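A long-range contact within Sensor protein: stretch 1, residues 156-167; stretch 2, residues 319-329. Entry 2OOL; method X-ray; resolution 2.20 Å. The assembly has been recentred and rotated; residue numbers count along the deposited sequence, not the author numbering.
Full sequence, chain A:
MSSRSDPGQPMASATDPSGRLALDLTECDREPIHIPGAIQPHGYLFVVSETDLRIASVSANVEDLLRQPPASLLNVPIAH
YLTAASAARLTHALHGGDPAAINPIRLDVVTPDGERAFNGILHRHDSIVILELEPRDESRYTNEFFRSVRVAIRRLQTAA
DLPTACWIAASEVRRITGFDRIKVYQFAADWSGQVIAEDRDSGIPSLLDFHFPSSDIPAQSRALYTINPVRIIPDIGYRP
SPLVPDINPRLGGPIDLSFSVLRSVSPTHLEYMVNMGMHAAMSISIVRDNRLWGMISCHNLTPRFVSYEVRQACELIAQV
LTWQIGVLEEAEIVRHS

Stretch 1 156-167: LQTAADLPTACW
Stretch 2, residues 319-329: QVLTWQIGVLE

How are the two backbones laid out? Residues 319-329 form one unbroken piece of helix that runs on at both ends. The other stretch leaves a helix near Gln 157, turns through Thr 158 to Asp 161, and enters a new helix at Leu 162. The turn is tied by Ala 159 N to Leu 156 O at 3.2 Å, and its phi/psi values are -111/16, -63/131, -93/-23 and -138/169 for residues 158 to 161. Helix 162-167 runs antiparallel to helix 319-329, at 176°, with axes 10.1 Å apart at closest approach. Leu 156 CA lies 6.5 Å from Leu 321 CA, Gln 157 CA 6.4 Å from Gln 324 CA, Leu 162 CA 6.6 Å from Ile 325 CA, and Asp 161 CA 6.6 Å from Leu 328 CA.

What polar contacts cross the gap? Gln 324 points its CA-to-CB bond toward the turn and, with chi1 t (-162°), chi2 p (72°) and chi3 -4°, delivers its amide to backbone carbonyls. Its NE2 donates two weak hydrogen bonds, to Gln 157 O at 3.1 Å and Ala 159 O at 3.3 Å; the first is bent, at 126°. A buried glutamine suits this place because its amide can serve carbonyls where the helix gives way to a turn.

Which apolar side chains fill the space? Leu 321 (t, p) reaches in with CD1, 3.8 Å from Ala 165 CB and 4.2 Å from Cys 166 SG (chi1 m). The small Ala 165 points toward the partner helix yet leaves room for this methyl and for Leu 328 CD1, which lies 4.3 Å from Ala 165 CB. Leu 328 (m, t) lies against the turn, with CD2 3.3 Å from Ala 160 O and CD1 3.3 Å from Asp 161 C. Leu 162 (t, p) sets CD1 3.6 Å from Ile 325 CG1, with Ile 325 in m, t. Farther along, Val 320 (t) places CG1 4.0 Å from Leu 156 CB and 3.9 Å from Gln 157 CG, so even the glutamine's aliphatic part contributes packing. In all, 607 Å² is buried, both sides summed.

How is the N-terminus of helix 162-167 capped? Asp 161 is at the N-cap position: with chi1 p (63°), OD1 accepts from Thr 164 N at 2.9 Å and from Thr 164 OG1 at 2.7 Å, with Thr 164 in m. Its CA-to-CB bond points away from the partner helix; the carboxylate caps its own helix, while backbone atom C of Asp 161 meets Leu 328 CD1.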

# COMPACT_ATOMS: atom_id res chain seq x y z
N LEU A 156 -4.45 3.43 12.55
CA LEU A 156 -3.37 4.01 13.30
C LEU A 156 -3.70 5.48 13.55
O LEU A 156 -3.50 5.98 14.64
CB LEU A 156 -2.07 3.88 12.51
CG LEU A 156 -0.83 3.26 13.15
CD1 LEU A 156 -1.10 2.25 14.18
CD2 LEU A 156 0.09 2.64 12.02
N GLN A 157 -4.27 6.14 12.54
CA GLN A 157 -4.52 7.57 12.61
C GLN A 157 -5.67 8.01 13.51
O GLN A 157 -5.75 9.19 13.85
CB GLN A 157 -4.72 8.15 11.21
CG GLN A 157 -3.46 8.10 10.32
CD GLN A 157 -3.42 9.26 9.36
OE1 GLN A 157 -3.76 9.13 8.17
NE2 GLN A 157 -3.02 10.43 9.87
N THR A 158 -6.56 7.08 13.89
CA THR A 158 -7.57 7.35 14.92
C THR A 158 -7.33 6.57 16.23
O THR A 158 -8.23 6.48 17.04
CB THR A 158 -9.02 7.05 14.42
OG1 THR A 158 -9.08 5.72 13.89
CG2 THR A 158 -9.48 8.08 13.36
N ALA A 159 -6.14 6.02 16.43
CA ALA A 159 -5.77 5.38 17.70
C ALA A 159 -5.77 6.41 18.82
O ALA A 159 -5.18 7.49 18.67
CB ALA A 159 -4.38 4.75 17.59
N ALA A 160 -6.43 6.09 19.95
CA ALA A 160 -6.68 7.07 21.02
C ALA A 160 -5.60 7.08 22.11
O ALA A 160 -5.45 8.07 22.85
CB ALA A 160 -8.07 6.83 21.65
N ASP A 161 -4.88 5.97 22.23
CA ASP A 161 -3.75 5.88 23.14
C ASP A 161 -2.59 5.13 22.46
O ASP A 161 -2.77 4.54 21.39
CB ASP A 161 -4.16 5.23 24.45
CG ASP A 161 -4.62 3.79 24.28
OD1 ASP A 161 -3.82 2.97 23.83
OD2 ASP A 161 -5.77 3.47 24.63
N LEU A 162 -1.42 5.17 23.09
CA LEU A 162 -0.18 4.66 22.50
C LEU A 162 -0.13 3.13 22.39
O LEU A 162 0.22 2.61 21.35
CB LEU A 162 1.05 5.17 23.29
CG LEU A 162 2.44 4.81 22.78
CD1 LEU A 162 2.67 5.53 21.45
CD2 LEU A 162 3.54 5.18 23.80
N PRO A 163 -0.44 2.41 23.48
CA PRO A 163 -0.42 0.95 23.31
C PRO A 163 -1.36 0.46 22.19
O PRO A 163 -1.05 -0.52 21.55
CB PRO A 163 -0.88 0.43 24.68
CG PRO A 163 -0.60 1.57 25.64
CD PRO A 163 -0.80 2.82 24.85
N THR A 164 -2.47 1.14 21.96
CA THR A 164 -3.36 0.79 20.85
C THR A 164 -2.68 1.09 19.50
O THR A 164 -2.76 0.29 18.58
CB THR A 164 -4.70 1.55 20.95
OG1 THR A 164 -5.26 1.35 22.26
CG2 THR A 164 -5.72 1.06 19.90
N ALA A 165 -2.01 2.23 19.41
CA ALA A 165 -1.35 2.62 18.17
C ALA A 165 -0.24 1.61 17.87
O ALA A 165 -0.13 1.10 16.76
CB ALA A 165 -0.80 4.02 18.27
N CYS A 166 0.55 1.30 18.90
CA CYS A 166 1.65 0.38 18.76
C CYS A 166 1.21 -1.02 18.38
O CYS A 166 1.88 -1.67 17.56
CB CYS A 166 2.52 0.37 20.02
SG CYS A 166 3.42 1.92 20.19
N TRP A 167 0.10 -1.46 18.94
CA TRP A 167 -0.45 -2.79 18.66
C TRP A 167 -1.06 -2.89 17.24
O TRP A 167 -0.92 -3.90 16.58
CB TRP A 167 -1.46 -3.24 19.74
CG TRP A 167 -1.98 -4.61 19.43
CD1 TRP A 167 -1.45 -5.81 19.79
CD2 TRP A 167 -3.11 -4.91 18.59
NE1 TRP A 167 -2.19 -6.85 19.26
CE2 TRP A 167 -3.20 -6.32 18.51
CE3 TRP A 167 -4.05 -4.12 17.91
CZ2 TRP A 167 -4.20 -6.95 17.77
CZ3 TRP A 167 -5.05 -4.75 17.19
CH2 TRP A 167 -5.12 -6.15 17.13
N GLN A 319 6.49 4.83 9.90
CA GLN A 319 6.46 6.28 9.76
C GLN A 319 5.07 6.87 10.17
O GLN A 319 5.00 7.96 10.76
CB GLN A 319 6.83 6.71 8.34
CG GLN A 319 8.31 6.45 7.91
CD GLN A 319 8.54 6.72 6.42
OE1 GLN A 319 7.58 6.99 5.69
NE2 GLN A 319 9.82 6.58 5.94
N VAL A 320 3.97 6.20 9.85
CA VAL A 320 2.64 6.67 10.30
C VAL A 320 2.47 6.55 11.81
O VAL A 320 1.85 7.44 12.46
CB VAL A 320 1.49 5.91 9.61
CG1 VAL A 320 0.05 6.31 10.20
CG2 VAL A 320 1.55 6.11 8.12
N LEU A 321 2.97 5.43 12.35
CA LEU A 321 3.02 5.21 13.81
C LEU A 321 3.81 6.38 14.42
O LEU A 321 3.36 7.01 15.38
CB LEU A 321 3.73 3.88 14.14
CG LEU A 321 3.87 3.49 15.63
CD1 LEU A 321 2.48 3.46 16.36
CD2 LEU A 321 4.62 2.19 15.87
N THR A 322 4.97 6.67 13.87
CA THR A 322 5.82 7.76 14.34
C THR A 322 5.06 9.08 14.45
O THR A 322 5.10 9.74 15.48
CB THR A 322 7.05 7.91 13.43
OG1 THR A 322 7.71 6.64 13.33
CG2 THR A 322 8.02 8.99 13.96
N TRP A 323 4.33 9.45 13.40
CA TRP A 323 3.48 10.64 13.47
C TRP A 323 2.43 10.59 14.59
O TRP A 323 2.18 11.59 15.28
CB TRP A 323 2.74 10.82 12.15
CG TRP A 323 1.76 11.90 12.16
CD1 TRP A 323 0.41 11.78 12.25
CD2 TRP A 323 2.04 13.30 12.05
NE1 TRP A 323 -0.17 13.02 12.22
CE2 TRP A 323 0.81 13.97 12.11
CE3 TRP A 323 3.22 14.04 11.93
CZ2 TRP A 323 0.71 15.37 12.04
CZ3 TRP A 323 3.12 15.44 11.85
CH2 TRP A 323 1.87 16.08 11.91
N GLN A 324 1.80 9.43 14.77
CA GLN A 324 0.75 9.30 15.76
C GLN A 324 1.27 9.32 17.20
O GLN A 324 0.58 9.79 18.11
CB GLN A 324 -0.09 8.06 15.52
CG GLN A 324 -1.46 8.10 16.24
CD GLN A 324 -2.48 9.07 15.63
OE1 GLN A 324 -2.19 9.83 14.69
NE2 GLN A 324 -3.68 9.03 16.15
N ILE A 325 2.46 8.79 17.41
CA ILE A 325 3.13 8.91 18.71
C ILE A 325 3.16 10.37 19.14
O ILE A 325 2.77 10.70 20.26
CB ILE A 325 4.58 8.38 18.64
CG1 ILE A 325 4.58 6.84 18.65
CG2 ILE A 325 5.36 8.94 19.82
CD1 ILE A 325 5.84 6.15 18.11
N GLY A 326 3.60 11.22 18.22
CA GLY A 326 3.66 12.65 18.42
C GLY A 326 2.29 13.26 18.69
O GLY A 326 2.14 14.03 19.65
N VAL A 327 1.30 12.91 17.87
CA VAL A 327 -0.07 13.41 18.06
C VAL A 327 -0.56 13.06 19.46
O VAL A 327 -1.20 13.90 20.13
CB VAL A 327 -1.06 12.87 17.00
CG1 VAL A 327 -2.43 13.47 17.19
CG2 VAL A 327 -0.56 13.16 15.57
N LEU A 328 -0.26 11.85 19.91
CA LEU A 328 -0.68 11.40 21.24
C LEU A 328 0.08 12.10 22.38
O LEU A 328 -0.54 12.55 23.33
CB LEU A 328 -0.56 9.87 21.36
CG LEU A 328 -1.62 9.11 20.55
CD1 LEU A 328 -1.37 7.61 20.57
CD2 LEU A 328 -3.05 9.43 21.05
N GLU A 329 1.40 12.20 22.26
CA GLU A 329 2.23 12.95 23.21
C GLU A 329 1.67 14.38 23.35
O GLU A 329 1.29 14.79 24.46
CB GLU A 329 3.74 12.95 22.78
CG GLU A 329 4.65 12.03 23.67
CD GLU A 329 5.88 11.39 22.98
OE1 GLU A 329 6.07 10.13 23.15
OE2 GLU A 329 6.66 12.11 22.29